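Local structure of uncharacterized protein (Bacteroides ovatus, 4FXT) at residues 66-80 with 89-101. The protein is of unknown function and pairs an N-terminal transthyretin-like beta domain with a C-terminal domain of the E-set clan. Sequence-based numbering, arbitrary orientation.
Sequences RMGNAPWERPSNDTI and VQDIPVTPYFFVR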
loop_
_atom_site.group_PDB
_atom_site.type_symbol
_atom_site.label_atom_id
_atom_site.label_comp_id
_atom_site.label_asym_id
_atom_site.label_seq_id
_atom_site.Cartn_x
_atom_site.Cartn_y
_atom_site.Cartn_z
ATOM N N ARG A 66 -7.201 7.526 -11.792
ATOM C CA ARG A 66 -6.485 6.358 -11.282
ATOM C C ARG A 66 -5.995 5.579 -12.477
ATOM O O ARG A 66 -6.750 5.352 -13.423
ATOM C CB ARG A 66 -7.383 5.510 -10.352
ATOM C CG ARG A 66 -8.023 6.249 -9.179
ATOM C CD ARG A 66 -9.130 5.400 -8.600
ATOM N NE ARG A 66 -10.047 6.126 -7.712
ATOM C CZ ARG A 66 -11.103 6.842 -8.117
ATOM N NH1 ARG A 66 -11.314 7.061 -9.414
ATOM N NH2 ARG A 66 -11.893 7.430 -7.228
HETATM N N MSE A 67 -4.730 5.202 -12.469
HETATM C CA MSE A 67 -4.107 4.448 -13.566
HETATM C C MSE A 67 -2.837 3.722 -13.051
HETATM O O MSE A 67 -2.598 3.628 -11.823
HETATM C CB MSE A 67 -3.782 5.376 -14.772
HETATM C CG MSE A 67 -3.234 6.752 -14.366
HETATM SE SE MSE A 67 -1.581 6.795 -13.290
HETATM C CE MSE A 67 -0.281 6.215 -14.737
ATOM N N GLY A 68 -2.050 3.236 -14.009
ATOM C CA GLY A 68 -0.801 2.549 -13.755
ATOM C C GLY A 68 -1.005 1.129 -13.279
ATOM O O GLY A 68 -1.951 0.469 -13.707
ATOM N N ASN A 69 -0.114 0.645 -12.386
ATOM C CA ASN A 69 -0.133 -0.731 -11.918
ATOM C C ASN A 69 -0.616 -0.840 -10.481
ATOM O O ASN A 69 -0.559 -1.943 -9.913
ATOM C CB ASN A 69 1.258 -1.315 -12.037
ATOM C CG ASN A 69 1.764 -1.361 -13.450
ATOM O OD1 ASN A 69 1.159 -1.938 -14.368
ATOM N ND2 ASN A 69 2.933 -0.809 -13.629
ATOM N N ALA A 70 -1.151 0.271 -9.919
ATOM C CA ALA A 70 -1.669 0.333 -8.545
ATOM C C ALA A 70 -2.620 -0.866 -8.209
ATOM O O ALA A 70 -3.418 -1.287 -9.069
ATOM C CB ALA A 70 -2.407 1.635 -8.342
ATOM N N PRO A 71 -2.553 -1.411 -6.964
ATOM C CA PRO A 71 -3.385 -2.578 -6.620
ATOM C C PRO A 71 -4.857 -2.227 -6.265
ATOM O O PRO A 71 -5.470 -2.839 -5.364
ATOM C CB PRO A 71 -2.674 -3.157 -5.412
ATOM C CG PRO A 71 -2.053 -1.957 -4.738
ATOM C CD PRO A 71 -1.623 -1.065 -5.867
ATOM N N TRP A 72 -5.461 -1.334 -7.050
ATOM C CA TRP A 72 -6.856 -0.969 -6.904
ATOM C C TRP A 72 -7.484 -0.740 -8.266
ATOM O O TRP A 72 -6.756 -0.658 -9.260
ATOM C CB TRP A 72 -7.019 0.272 -6.023
ATOM C CG TRP A 72 -6.137 1.436 -6.374
ATOM C CD1 TRP A 72 -6.275 2.295 -7.428
ATOM C CD2 TRP A 72 -5.080 1.965 -5.561
ATOM N NE1 TRP A 72 -5.286 3.252 -7.388
ATOM C CE2 TRP A 72 -4.561 3.093 -6.232
ATOM C CE3 TRP A 72 -4.494 1.571 -4.339
ATOM C CZ2 TRP A 72 -3.492 3.840 -5.713
ATOM C CZ3 TRP A 72 -3.414 2.286 -3.849
ATOM C CH2 TRP A 72 -2.938 3.422 -4.518
ATOM N N GLU A 73 -8.836 -0.645 -8.317
ATOM C CA GLU A 73 -9.548 -0.368 -9.552
ATOM C C GLU A 73 -9.090 0.954 -10.130
ATOM O O GLU A 73 -8.959 1.938 -9.394
ATOM C CB GLU A 73 -11.061 -0.362 -9.352
ATOM C CG GLU A 73 -11.668 -1.718 -9.074
ATOM C CD GLU A 73 -13.185 -1.730 -9.068
ATOM O OE1 GLU A 73 -13.805 -0.708 -8.688
ATOM O OE2 GLU A 73 -13.751 -2.776 -9.458
ATOM N N ARG A 74 -8.835 0.951 -11.444
ATOM C CA ARG A 74 -8.340 2.102 -12.193
ATOM C C ARG A 74 -9.299 2.439 -13.366
ATOM O O ARG A 74 -8.931 2.225 -14.527
ATOM C CB ARG A 74 -6.907 1.806 -12.696
ATOM C CG ARG A 74 -5.869 1.684 -11.576
ATOM C CD ARG A 74 -4.807 0.647 -11.887
ATOM N NE ARG A 74 -5.345 -0.710 -11.793
ATOM C CZ ARG A 74 -4.677 -1.817 -12.095
ATOM N NH1 ARG A 74 -3.435 -1.749 -12.553
ATOM N NH2 ARG A 74 -5.260 -3.004 -11.977
ATOM N N PRO A 75 -10.512 3.005 -13.078
ATOM C CA PRO A 75 -11.423 3.366 -14.179
ATOM C C PRO A 75 -10.960 4.623 -14.916
ATOM O O PRO A 75 -10.554 5.614 -14.291
ATOM C CB PRO A 75 -12.764 3.599 -13.486
ATOM C CG PRO A 75 -12.437 3.887 -12.069
ATOM C CD PRO A 75 -11.087 3.349 -11.756
ATOM N N SER A 76 -11.001 4.553 -16.256
ATOM C CA SER A 76 -10.620 5.621 -17.185
ATOM C C SER A 76 -11.628 6.777 -17.128
ATOM O O SER A 76 -11.253 7.944 -17.066
ATOM C CB SER A 76 -10.542 5.070 -18.614
ATOM O OG SER A 76 -9.889 3.815 -18.739
ATOM N N ASN A 77 -12.926 6.409 -17.169
ATOM C CA ASN A 77 -14.142 7.232 -17.167
ATOM C C ASN A 77 -14.295 8.068 -15.876
ATOM O O ASN A 77 -14.782 9.198 -15.950
ATOM C CB ASN A 77 -15.371 6.300 -17.319
ATOM C CG ASN A 77 -15.421 5.153 -16.308
ATOM O OD1 ASN A 77 -15.891 5.294 -15.170
ATOM N ND2 ASN A 77 -14.894 3.999 -16.684
ATOM N N ASP A 78 -13.921 7.498 -14.702
ATOM C CA ASP A 78 -14.071 8.142 -13.396
ATOM C C ASP A 78 -12.882 9.103 -13.127
ATOM O O ASP A 78 -11.726 8.674 -13.014
ATOM C CB ASP A 78 -14.195 7.080 -12.274
ATOM C CG ASP A 78 -14.485 7.603 -10.868
ATOM O OD1 ASP A 78 -14.907 8.778 -10.740
ATOM O OD2 ASP A 78 -14.356 6.815 -9.900
ATOM N N THR A 79 -13.208 10.410 -13.039
ATOM C CA THR A 79 -12.290 11.518 -12.766
ATOM C C THR A 79 -12.665 12.186 -11.446
ATOM O O THR A 79 -13.837 12.163 -11.059
ATOM C CB THR A 79 -12.282 12.558 -13.912
ATOM O OG1 THR A 79 -13.536 13.227 -13.969
ATOM C CG2 THR A 79 -11.957 11.967 -15.262
ATOM N N ILE A 80 -11.678 12.805 -10.777
ATOM C CA ILE A 80 -11.883 13.518 -9.521
ATOM C C ILE A 80 -11.460 14.945 -9.757
ATOM O O ILE A 80 -10.300 15.200 -10.081
ATOM C CB ILE A 80 -11.155 12.853 -8.315
ATOM C CG1 ILE A 80 -11.801 11.499 -7.982
ATOM C CG2 ILE A 80 -11.203 13.758 -7.078
ATOM C CD1 ILE A 80 -11.149 10.709 -6.912
ATOM N N VAL A 89 -5.430 19.998 0.378
ATOM C CA VAL A 89 -5.325 18.611 0.820
ATOM C C VAL A 89 -6.627 17.891 0.412
ATOM O O VAL A 89 -7.720 18.339 0.761
ATOM C CB VAL A 89 -5.002 18.473 2.348
ATOM C CG1 VAL A 89 -5.889 19.353 3.225
ATOM C CG2 VAL A 89 -5.053 17.027 2.807
ATOM N N GLN A 90 -6.504 16.795 -0.355
ATOM C CA GLN A 90 -7.664 16.004 -0.755
ATOM C C GLN A 90 -7.291 14.523 -0.840
ATOM O O GLN A 90 -6.393 14.130 -1.584
ATOM C CB GLN A 90 -8.256 16.496 -2.087
ATOM C CG GLN A 90 -9.578 15.814 -2.462
ATOM C CD GLN A 90 -10.299 16.469 -3.615
ATOM O OE1 GLN A 90 -10.139 17.662 -3.904
ATOM N NE2 GLN A 90 -11.216 15.729 -4.218
ATOM N N ASP A 91 -7.988 13.698 -0.063
ATOM C CA ASP A 91 -7.771 12.263 -0.086
ATOM C C ASP A 91 -8.465 11.689 -1.323
ATOM O O ASP A 91 -9.498 12.211 -1.755
ATOM C CB ASP A 91 -8.261 11.616 1.222
ATOM C CG ASP A 91 -7.472 11.998 2.482
ATOM O OD1 ASP A 91 -6.335 12.504 2.347
ATOM O OD2 ASP A 91 -7.971 11.735 3.604
ATOM N N ILE A 92 -7.856 10.658 -1.933
ATOM C CA ILE A 92 -8.380 10.036 -3.151
ATOM C C ILE A 92 -8.957 8.663 -2.806
ATOM O O ILE A 92 -8.203 7.735 -2.518
ATOM C CB ILE A 92 -7.310 9.937 -4.281
ATOM C CG1 ILE A 92 -6.653 11.310 -4.571
ATOM C CG2 ILE A 92 -7.869 9.291 -5.552
ATOM C CD1 ILE A 92 -7.620 12.468 -5.005
ATOM N N PRO A 93 -10.296 8.498 -2.866
ATOM C CA PRO A 93 -10.863 7.181 -2.575
ATOM C C PRO A 93 -10.490 6.198 -3.686
ATOM O O PRO A 93 -10.578 6.509 -4.899
ATOM C CB PRO A 93 -12.367 7.454 -2.481
ATOM C CG PRO A 93 -12.589 8.643 -3.321
ATOM C CD PRO A 93 -11.353 9.476 -3.214
ATOM N N VAL A 94 -9.952 5.061 -3.247
ATOM C CA VAL A 94 -9.580 3.969 -4.121
ATOM C C VAL A 94 -10.394 2.746 -3.672
ATOM O O VAL A 94 -10.983 2.763 -2.576
ATOM C CB VAL A 94 -8.052 3.700 -4.178
ATOM C CG1 VAL A 94 -7.303 4.900 -4.738
ATOM C CG2 VAL A 94 -7.484 3.257 -2.823
ATOM N N THR A 95 -10.468 1.711 -4.538
ATOM C CA THR A 95 -11.173 0.480 -4.204
ATOM C C THR A 95 -10.164 -0.677 -4.513
ATOM O O THR A 95 -10.028 -1.107 -5.666
ATOM C CB THR A 95 -12.567 0.367 -4.916
ATOM O OG1 THR A 95 -12.406 0.162 -6.316
ATOM C CG2 THR A 95 -13.500 1.570 -4.628
ATOM N N PRO A 96 -9.406 -1.133 -3.479
ATOM C CA PRO A 96 -8.465 -2.251 -3.688
ATOM C C PRO A 96 -9.186 -3.550 -4.064
ATOM O O PRO A 96 -10.386 -3.693 -3.788
ATOM C CB PRO A 96 -7.763 -2.399 -2.326
ATOM C CG PRO A 96 -8.269 -1.326 -1.466
ATOM C CD PRO A 96 -9.487 -0.759 -2.051
ATOM N N TYR A 97 -8.466 -4.494 -4.716
ATOM C CA TYR A 97 -9.090 -5.765 -5.086
ATOM C C TYR A 97 -9.241 -6.589 -3.808
ATOM O O TYR A 97 -10.332 -7.072 -3.476
ATOM C CB TYR A 97 -8.286 -6.470 -6.174
ATOM C CG TYR A 97 -8.184 -5.631 -7.435
ATOM C CD1 TYR A 97 -9.263 -5.512 -8.304
ATOM C CD2 TYR A 97 -7.001 -4.971 -7.770
ATOM C CE1 TYR A 97 -9.188 -4.720 -9.447
ATOM C CE2 TYR A 97 -6.906 -4.195 -8.921
ATOM C CZ TYR A 97 -8.005 -4.079 -9.763
ATOM O OH TYR A 97 -7.959 -3.347 -10.929
ATOM N N PHE A 98 -8.164 -6.613 -3.035
ATOM C CA PHE A 98 -8.036 -7.188 -1.712
ATOM C C PHE A 98 -7.440 -6.147 -0.788
ATOM O O PHE A 98 -6.574 -5.361 -1.227
ATOM C CB PHE A 98 -7.190 -8.464 -1.752
ATOM C CG PHE A 98 -7.827 -9.648 -2.431
ATOM C CD1 PHE A 98 -7.687 -9.843 -3.798
ATOM C CD2 PHE A 98 -8.534 -10.587 -1.700
ATOM C CE1 PHE A 98 -8.270 -10.941 -4.429
ATOM C CE2 PHE A 98 -9.097 -11.699 -2.324
ATOM C CZ PHE A 98 -8.975 -11.860 -3.689
ATOM N N PHE A 99 -7.926 -6.093 0.461
ATOM C CA PHE A 99 -7.439 -5.106 1.421
ATOM C C PHE A 99 -6.905 -5.804 2.679
ATOM O O PHE A 99 -7.493 -6.789 3.136
ATOM C CB PHE A 99 -8.555 -4.105 1.765
ATOM C CG PHE A 99 -8.194 -3.021 2.763
ATOM C CD1 PHE A 99 -7.279 -2.016 2.432
ATOM C CD2 PHE A 99 -8.814 -2.962 3.997
ATOM C CE1 PHE A 99 -6.948 -1.008 3.349
ATOM C CE2 PHE A 99 -8.505 -1.940 4.904
ATOM C CZ PHE A 99 -7.577 -0.966 4.575
ATOM N N VAL A 100 -5.761 -5.314 3.201
ATOM C CA VAL A 100 -5.146 -5.861 4.421
ATOM C C VAL A 100 -5.399 -4.900 5.586
ATOM O O VAL A 100 -4.973 -3.742 5.502
ATOM C CB VAL A 100 -3.618 -6.152 4.269
ATOM C CG1 VAL A 100 -3.125 -7.015 5.437
ATOM C CG2 VAL A 100 -3.313 -6.865 2.954
ATOM N N ARG A 101 -6.080 -5.364 6.653
ATOM C CA ARG A 101 -6.264 -4.517 7.875
ATOM C C ARG A 101 -5.948 -5.266 9.199
ATOM O O ARG A 101 -5.739 -6.488 9.241
ATOM C CB ARG A 101 -7.694 -3.952 8.002
ATOM C CG ARG A 101 -8.753 -4.969 8.466
ATOM C CD ARG A 101 -10.106 -4.315 8.494
ATOM N NE ARG A 101 -10.597 -4.021 7.146
ATOM C CZ ARG A 101 -11.401 -3.007 6.843
ATOM N NH1 ARG A 101 -11.742 -2.115 7.776
ATOM N NH2 ARG A 101 -11.832 -2.845 5.595
HETATM O O HOH W 1 -9.981 -1.257 -12.836
#
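V94 lies against one face of the W72 indole, its CG1 standing 3.6 Å from the centroid of the five-membered ring in a CH-pi contact, while CG2 reaches the six-membered ring near CE3. The opposite face carries A70 CB and P71 CD, both offset toward the rim, so the indole is sandwiched between its own loop and 89-101. W72 CG sits between the backbone N and the carbonyl carbon (chi1 49°), a placing that lays the ring flat over V94. The R66 guanidinium works edge-on: NE and NH2 both donate to P93 O, 2.9 Å from NE, with that oxygen in the guanidinium plane. On the same group, NH1 makes a salt bridge to D78 OD2, the hydrogen bond within it weak. Replacing R66 by alanine removes both nitrogens, which would probably cost P93 O its two donors from this side chain and D78 the positive charge of the salt bridge. Around these groups the long loop joining antiparallel strands 60-68 and 79-84 of the transthyretin-like domain meets the chain that leaves strand 88-93 for strand 98-108 of the E-set-like domain. A single backbone bridge pairs W72 with P96, and E73 N donates to T95 O at 2.9 Å, nearly straight at 168°. T95 OG1 donates to E73 OE1 from above the carboxylate plane. At the Y97 ring edge, R74 NH2 donates to the OH at 2.9 Å, with guanidinium and ring planes 71° apart; NH1 is tied to G68 O, and A70 O sits over the centre of one guanidinium face. Y97 also touches K187 and S185, bringing the C-terminal domain up to this loop. At the far end, I80 CD1 packs 3.8 Å from I92 CG2 and touches the CD corner of the P93 ring.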